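Local coordinates for UDP-glucose:anthocyanidin 3-O-glucosyltransferase (Clitoria ternatea, PDB 4REL), which belongs to the GT-B glycosyltransferase clan, within the plant UDP-glycosyltransferase family, and is built from two domains with Rossmann-like parallel sheets, at residues Gln5-Pro19 / Thr35-Leu49. Residues are numbered along the deposited sequence; the frame is centred on the assembly and turned at random.
With KMP (3,5,7-trihydroxy-2-(4-hydroxyphenyl)-4H-chromen-4-one), chain B; GOL (glycerol), chain E; ACT (acetate ion), chain G.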
loop_
_atom_site.group_PDB
_atom_site.type_symbol
_atom_site.label_atom_id
_atom_site.label_comp_id
_atom_site.label_asym_id
_atom_site.label_seq_id
_atom_site.Cartn_x
_atom_site.Cartn_y
_atom_site.Cartn_z
ATOM N N GLN A 5 11.673 22.670 16.748
ATOM C CA GLN A 5 11.566 21.638 15.704
ATOM C C GLN A 5 10.125 21.537 15.210
ATOM O O GLN A 5 9.179 21.429 16.001
ATOM C CB GLN A 5 12.048 20.273 16.202
ATOM C CG GLN A 5 13.513 20.243 16.665
ATOM C CD GLN A 5 14.442 20.973 15.713
ATOM O OE1 GLN A 5 14.763 22.145 15.919
ATOM N NE2 GLN A 5 14.878 20.285 14.666
ATOM N N HIS A 6 9.958 21.576 13.895
ATOM C CA HIS A 6 8.622 21.650 13.314
ATOM C C HIS A 6 8.598 20.930 11.979
ATOM O O HIS A 6 9.150 21.413 10.989
ATOM C CB HIS A 6 8.200 23.114 13.149
ATOM C CG HIS A 6 6.847 23.297 12.514
ATOM N ND1 HIS A 6 6.426 24.506 12.010
ATOM C CD2 HIS A 6 5.820 22.433 12.343
ATOM C CE1 HIS A 6 5.199 24.372 11.519
ATOM N NE2 HIS A 6 4.813 23.126 11.709
ATOM N N VAL A 7 7.933 19.779 11.959
ATOM C CA VAL A 7 7.888 18.937 10.777
ATOM C C VAL A 7 6.559 19.168 10.059
ATOM O O VAL A 7 5.485 19.092 10.671
ATOM C CB VAL A 7 8.008 17.454 11.172
ATOM C CG1 VAL A 7 8.006 16.561 9.940
ATOM C CG2 VAL A 7 9.275 17.239 11.977
ATOM N N ALA A 8 6.625 19.478 8.767
ATOM C CA ALA A 8 5.412 19.577 7.969
ATOM C C ALA A 8 5.288 18.285 7.200
ATOM O O ALA A 8 6.284 17.779 6.680
ATOM C CB ALA A 8 5.486 20.754 7.016
ATOM N N ILE A 9 4.065 17.755 7.120
ATOM C CA ILE A 9 3.832 16.465 6.495
ATOM C C ILE A 9 2.799 16.591 5.393
ATOM O O ILE A 9 1.712 17.139 5.615
ATOM C CB ILE A 9 3.357 15.422 7.529
ATOM C CG1 ILE A 9 4.415 15.244 8.631
ATOM C CG2 ILE A 9 3.090 14.077 6.849
ATOM C CD1 ILE A 9 4.058 15.940 9.935
ATOM N N PHE A 10 3.150 16.091 4.206
ATOM C CA PHE A 10 2.238 16.092 3.051
ATOM C C PHE A 10 1.910 14.676 2.602
ATOM O O PHE A 10 2.696 14.069 1.877
ATOM C CB PHE A 10 2.860 16.842 1.856
ATOM C CG PHE A 10 3.148 18.304 2.127
ATOM C CD1 PHE A 10 2.146 19.260 2.010
ATOM C CD2 PHE A 10 4.431 18.713 2.474
ATOM C CE1 PHE A 10 2.412 20.607 2.255
ATOM C CE2 PHE A 10 4.714 20.054 2.718
ATOM C CZ PHE A 10 3.696 21.006 2.603
ATOM N N PRO A 11 0.743 14.150 3.009
ATOM C CA PRO A 11 0.318 12.882 2.409
ATOM C C PRO A 11 -0.035 13.067 0.947
ATOM O O PRO A 11 -0.351 14.180 0.524
ATOM C CB PRO A 11 -0.969 12.554 3.171
ATOM C CG PRO A 11 -1.506 13.918 3.581
ATOM C CD PRO A 11 -0.259 14.682 3.949
ATOM N N PHE A 12 0.017 11.979 0.186
ATOM C CA PHE A 12 -0.718 11.885 -1.071
ATOM C C PHE A 12 -2.151 11.660 -0.595
ATOM O O PHE A 12 -2.454 10.639 0.021
ATOM C CB PHE A 12 -0.186 10.699 -1.878
ATOM C CG PHE A 12 -0.732 10.604 -3.281
ATOM C CD1 PHE A 12 -0.594 11.653 -4.185
ATOM C CD2 PHE A 12 -1.322 9.432 -3.714
ATOM C CE1 PHE A 12 -1.085 11.533 -5.499
ATOM C CE2 PHE A 12 -1.811 9.308 -5.019
ATOM C CZ PHE A 12 -1.687 10.355 -5.906
ATOM N N PRO A 13 -3.034 12.645 -0.829
ATOM C CA PRO A 13 -4.281 12.733 -0.049
ATOM C C PRO A 13 -5.403 11.826 -0.567
ATOM O O PRO A 13 -6.543 12.268 -0.791
ATOM C CB PRO A 13 -4.642 14.214 -0.167
ATOM C CG PRO A 13 -4.144 14.586 -1.549
ATOM C CD PRO A 13 -2.844 13.811 -1.713
ATOM N N PHE A 14 -5.071 10.546 -0.719
ATOM C CA PHE A 14 -5.985 9.564 -1.296
ATOM C C PHE A 14 -5.915 8.225 -0.590
ATOM O O PHE A 14 -4.839 7.627 -0.497
ATOM C CB PHE A 14 -5.676 9.386 -2.779
ATOM C CG PHE A 14 -5.806 10.656 -3.552
ATOM C CD1 PHE A 14 -7.060 11.105 -3.952
ATOM C CD2 PHE A 14 -4.684 11.435 -3.834
ATOM C CE1 PHE A 14 -7.197 12.308 -4.641
ATOM C CE2 PHE A 14 -4.820 12.641 -4.517
ATOM C CZ PHE A 14 -6.073 13.072 -4.917
ATOM N N GLY A 15 -7.073 7.769 -0.107
ATOM C CA GLY A 15 -7.252 6.433 0.449
ATOM C C GLY A 15 -6.069 5.733 1.093
ATOM O O GLY A 15 -5.685 6.050 2.218
ATOM N N SER A 16 -5.481 4.796 0.358
ATOM C CA SER A 16 -4.504 3.865 0.919
ATOM C C SER A 16 -3.191 4.521 1.329
ATOM O O SER A 16 -2.404 3.936 2.071
ATOM C CB SER A 16 -4.219 2.744 -0.084
ATOM O OG SER A 16 -3.632 3.266 -1.266
ATOM N N HIS A 17 -2.941 5.730 0.839
ATOM C CA HIS A 17 -1.725 6.435 1.236
ATOM C C HIS A 17 -1.840 7.137 2.582
ATOM O O HIS A 17 -0.831 7.549 3.146
ATOM C CB HIS A 17 -1.330 7.453 0.172
ATOM C CG HIS A 17 -0.853 6.825 -1.097
ATOM N ND1 HIS A 17 0.457 6.885 -1.502
ATOM C CD2 HIS A 17 -1.516 6.101 -2.031
ATOM C CE1 HIS A 17 0.585 6.239 -2.655
ATOM N NE2 HIS A 17 -0.593 5.747 -2.987
ATOM N N LEU A 18 -3.060 7.273 3.087
ATOM C CA LEU A 18 -3.297 8.088 4.276
ATOM C C LEU A 18 -2.976 7.402 5.617
ATOM O O LEU A 18 -2.187 7.935 6.408
ATOM C CB LEU A 18 -4.708 8.695 4.247
ATOM C CG LEU A 18 -4.851 9.760 3.155
ATOM C CD1 LEU A 18 -6.311 9.982 2.762
ATOM C CD2 LEU A 18 -4.202 11.067 3.636
ATOM N N PRO A 19 -3.565 6.222 5.885
ATOM C CA PRO A 19 -3.206 5.621 7.178
ATOM C C PRO A 19 -1.699 5.328 7.399
ATOM O O PRO A 19 -1.220 5.579 8.509
ATOM C CB PRO A 19 -4.039 4.332 7.212
ATOM C CG PRO A 19 -5.208 4.618 6.313
ATOM C CD PRO A 19 -4.638 5.466 5.205
ATOM N N THR A 35 8.284 18.258 19.806
ATOM C CA THR A 35 8.398 18.653 18.404
ATOM C C THR A 35 7.001 18.787 17.809
ATOM O O THR A 35 6.116 17.996 18.134
ATOM C CB THR A 35 9.190 17.593 17.623
ATOM O OG1 THR A 35 10.541 17.571 18.103
ATOM C CG2 THR A 35 9.197 17.890 16.132
ATOM N N SER A 36 6.807 19.803 16.968
ATOM C CA SER A 36 5.521 20.047 16.317
ATOM C C SER A 36 5.436 19.261 15.028
ATOM O O SER A 36 6.387 19.261 14.245
ATOM C CB SER A 36 5.367 21.528 15.974
ATOM O OG SER A 36 5.412 22.316 17.158
ATOM N N PHE A 37 4.290 18.619 14.807
ATOM C CA PHE A 37 4.025 17.899 13.566
ATOM C C PHE A 37 2.765 18.471 12.927
ATOM O O PHE A 37 1.686 18.456 13.522
ATOM C CB PHE A 37 3.879 16.393 13.834
ATOM C CG PHE A 37 5.160 15.743 14.305
ATOM C CD1 PHE A 37 5.992 15.088 13.408
ATOM C CD2 PHE A 37 5.556 15.834 15.634
ATOM C CE1 PHE A 37 7.184 14.499 13.828
ATOM C CE2 PHE A 37 6.751 15.254 16.061
ATOM C CZ PHE A 37 7.562 14.584 15.156
ATOM N N SER A 38 2.914 18.989 11.713
ATOM C CA SER A 38 1.816 19.662 11.041
ATOM C C SER A 38 1.415 18.850 9.822
ATOM O O SER A 38 2.154 18.784 8.840
ATOM C CB SER A 38 2.228 21.083 10.647
ATOM O OG SER A 38 2.425 21.910 11.804
ATOM N N PHE A 39 0.244 18.230 9.904
ATOM C CA PHE A 39 -0.242 17.294 8.889
ATOM C C PHE A 39 -1.152 18.058 7.930
ATOM O O PHE A 39 -2.201 18.567 8.321
ATOM C CB PHE A 39 -1.007 16.159 9.584
ATOM C CG PHE A 39 -1.153 14.913 8.760
ATOM C CD1 PHE A 39 -0.247 13.872 8.890
ATOM C CD2 PHE A 39 -2.205 14.773 7.868
ATOM C CE1 PHE A 39 -0.378 12.710 8.147
ATOM C CE2 PHE A 39 -2.346 13.608 7.115
ATOM C CZ PHE A 39 -1.435 12.583 7.254
ATOM N N ILE A 40 -0.751 18.129 6.667
ATOM C CA ILE A 40 -1.394 19.024 5.716
ATOM C C ILE A 40 -2.095 18.198 4.642
ATOM O O ILE A 40 -1.448 17.610 3.775
ATOM C CB ILE A 40 -0.354 19.957 5.059
ATOM C CG1 ILE A 40 0.380 20.775 6.133
ATOM C CG2 ILE A 40 -1.019 20.873 4.039
ATOM C CD1 ILE A 40 1.656 21.472 5.623
ATOM N N GLY A 41 -3.422 18.147 4.709
ATOM C CA GLY A 41 -4.196 17.361 3.756
ATOM C C GLY A 41 -5.292 18.181 3.111
ATOM O O GLY A 41 -5.364 19.393 3.319
ATOM N N THR A 42 -6.147 17.529 2.327
ATOM C CA THR A 42 -7.296 18.201 1.734
ATOM C C THR A 42 -8.485 18.022 2.665
ATOM O O THR A 42 -8.406 17.260 3.633
ATOM C CB THR A 42 -7.649 17.593 0.377
ATOM O OG1 THR A 42 -7.932 16.196 0.551
ATOM C CG2 THR A 42 -6.482 17.731 -0.591
ATOM N N HIS A 43 -9.593 18.698 2.380
ATOM C CA HIS A 43 -10.771 18.530 3.226
ATOM C C HIS A 43 -11.182 17.063 3.210
ATOM O O HIS A 43 -11.431 16.471 4.258
ATOM C CB HIS A 43 -11.922 19.445 2.794
ATOM C CG HIS A 43 -13.179 19.231 3.577
ATOM N ND1 HIS A 43 -13.471 19.936 4.724
ATOM C CD2 HIS A 43 -14.212 18.377 3.385
ATOM C CE1 HIS A 43 -14.634 19.531 5.202
ATOM N NE2 HIS A 43 -15.105 18.586 4.408
ATOM N N SER A 44 -11.204 16.455 2.029
ATOM C CA SER A 44 -11.607 15.056 1.941
ATOM C C SER A 44 -10.612 14.093 2.605
ATOM O O SER A 44 -11.026 13.114 3.218
ATOM C CB SER A 44 -11.899 14.650 0.493
ATOM O OG SER A 44 -10.758 14.781 -0.306
ATOM N N SER A 45 -9.311 14.364 2.507
ATOM C CA SER A 45 -8.345 13.451 3.117
ATOM C C SER A 45 -8.331 13.615 4.632
ATOM O O SER A 45 -8.128 12.644 5.369
ATOM C CB SER A 45 -6.937 13.591 2.515
ATOM O OG SER A 45 -6.227 14.705 3.025
ATOM N N ASN A 46 -8.549 14.843 5.096
ATOM C CA ASN A 46 -8.607 15.089 6.532
ATOM C C ASN A 46 -9.866 14.461 7.127
ATOM O O ASN A 46 -9.825 13.889 8.212
ATOM C CB ASN A 46 -8.512 16.584 6.853
ATOM C CG ASN A 46 -7.116 17.150 6.610
ATOM O OD1 ASN A 46 -6.139 16.410 6.499
ATOM N ND2 ASN A 46 -7.019 18.475 6.557
ATOM N N ALA A 47 -10.977 14.534 6.401
ATOM C CA ALA A 47 -12.203 13.884 6.868
ATOM C C ALA A 47 -11.981 12.379 7.005
ATOM O O ALA A 47 -12.390 11.758 7.991
ATOM C CB ALA A 47 -13.346 14.161 5.913
ATOM N N PHE A 48 -11.318 11.807 6.006
ATOM C CA PHE A 48 -11.033 10.379 5.969
ATOM C C PHE A 48 -10.225 9.908 7.177
ATOM O O PHE A 48 -10.547 8.883 7.771
ATOM C CB PHE A 48 -10.303 10.021 4.674
ATOM C CG PHE A 48 -10.038 8.554 4.509
ATOM C CD1 PHE A 48 -11.041 7.700 4.077
ATOM C CD2 PHE A 48 -8.784 8.034 4.767
ATOM C CE1 PHE A 48 -10.794 6.347 3.905
ATOM C CE2 PHE A 48 -8.532 6.684 4.603
ATOM C CZ PHE A 48 -9.536 5.840 4.170
ATOM N N LEU A 49 -9.194 10.662 7.553
ATOM C CA LEU A 49 -8.315 10.263 8.653
ATOM C C LEU A 49 -8.778 10.678 10.037
ATOM O O LEU A 49 -8.623 9.923 10.988
ATOM C CB LEU A 49 -6.896 10.815 8.464
ATOM C CG LEU A 49 -5.948 10.061 7.537
ATOM C CD1 LEU A 49 -4.610 10.800 7.483
ATOM C CD2 LEU A 49 -5.751 8.605 7.972
HETATM C C1 KMP B . 2.293 2.690 -9.730
HETATM C C2 KMP B . 2.101 2.670 -8.359
HETATM C C3 KMP B . 0.852 3.237 -7.806
HETATM C C4 KMP B . -0.154 3.803 -8.727
HETATM C C5 KMP B . 0.132 3.781 -10.087
HETATM C C6 KMP B . 1.325 3.237 -10.570
HETATM C C9 KMP B . 0.591 3.241 -6.348
HETATM C C10 KMP B . -0.684 3.832 -5.881
HETATM C C11 KMP B . -1.636 4.385 -6.898
HETATM C C14 KMP B . -2.947 4.996 -6.516
HETATM C C15 KMP B . -3.253 5.337 -5.200
HETATM C C16 KMP B . -4.480 5.899 -4.883
HETATM C C17 KMP B . -5.416 6.123 -5.881
HETATM C C18 KMP B . -5.120 5.789 -7.196
HETATM C C19 KMP B . -3.888 5.230 -7.510
HETATM O O12 KMP B . -1.325 4.337 -8.244
HETATM O O13 KMP B . 1.429 2.761 -5.548
HETATM O O24 KMP B . -6.622 6.672 -5.563
HETATM O O27 KMP B . -0.940 3.833 -4.543
HETATM O O29 KMP B . 1.551 3.244 -11.913
HETATM O O30 KMP B . 3.034 2.141 -7.519
HETATM C C1 GOL E . -9.582 11.134 0.526
HETATM O O1 GOL E . -9.478 12.228 -0.395
HETATM C C2 GOL E . -10.205 9.924 -0.162
HETATM O O2 GOL E . -9.224 9.236 -0.943
HETATM C C3 GOL E . -10.747 8.974 0.891
HETATM O O3 GOL E . -11.102 7.726 0.283
HETATM C C ACT G . 3.796 20.939 20.264
HETATM O O ACT G . 3.822 21.381 19.094
HETATM O OXT ACT G . 2.758 21.016 20.966
HETATM C CH3 ACT G . 5.074 20.434 20.877
HETATM O O HOH W 1 -0.625 16.974 1.114
HETATM O O HOH W 2 -7.846 14.683 -1.688
#
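With CG anti to the backbone N (chi1 178°), the His6 ring swings out toward the neighbouring strand, where Ser38 turns its OG anti to its own carbonyl carbon (chi1 -67°) to meet it. His6 NE2 and Ser38 OG lie 2.7 Å apart in a buried hydrogen bond whose proton could come from either group. ND1 is hydrogen-bonded to the carbonyl oxygen of Gln106, so both ring nitrogens are held and the rotation of the imidazole is fixed. Beneath these groups strands 6-10 and 36-42 run parallel, their segment axes 19° apart, joined by a ladder of five backbone hydrogen bonds from Ser36 N to Gln5 O, 3.0 Å, up to Ile40 N to Ile9 O.

On the opposite face of the sheet the packing is apolar. Val7 lies alongside Phe37, with Val7 CB 3.8 Å from Phe37 CD1. Ile9 brings CD1 to the edge of the same ring and CG2 against Phe39. Pro11 ends the row, its CD over the face of the Phe39 ring at 4.3 Å from the centroid, a CH-pi contact. As the strands part, water 1 donates to both Pro11 O and Ile40 O.

Beyond, Pro13 centres an inverse gamma turn and presses CB on Ser45 CB at 3.6 Å. Ser45 is fixed by a capping box: its N donates to Thr42 OG1, and its OG accepts from Thr42 N. Leu18 then inserts CD1 between Ser45 and Phe48, with CB on Leu49.

The two strands belong to a beta-alpha-beta unit connected through helix 18-31. Strand 110-114 flanks 6-10, helix 89-104 covers the His6, Ala8 and Ser38 face, and the loop past strand 6-10 leads into a short 3-10 turn that places His17 in the KMP pocket, where Asp114 holds its ND1.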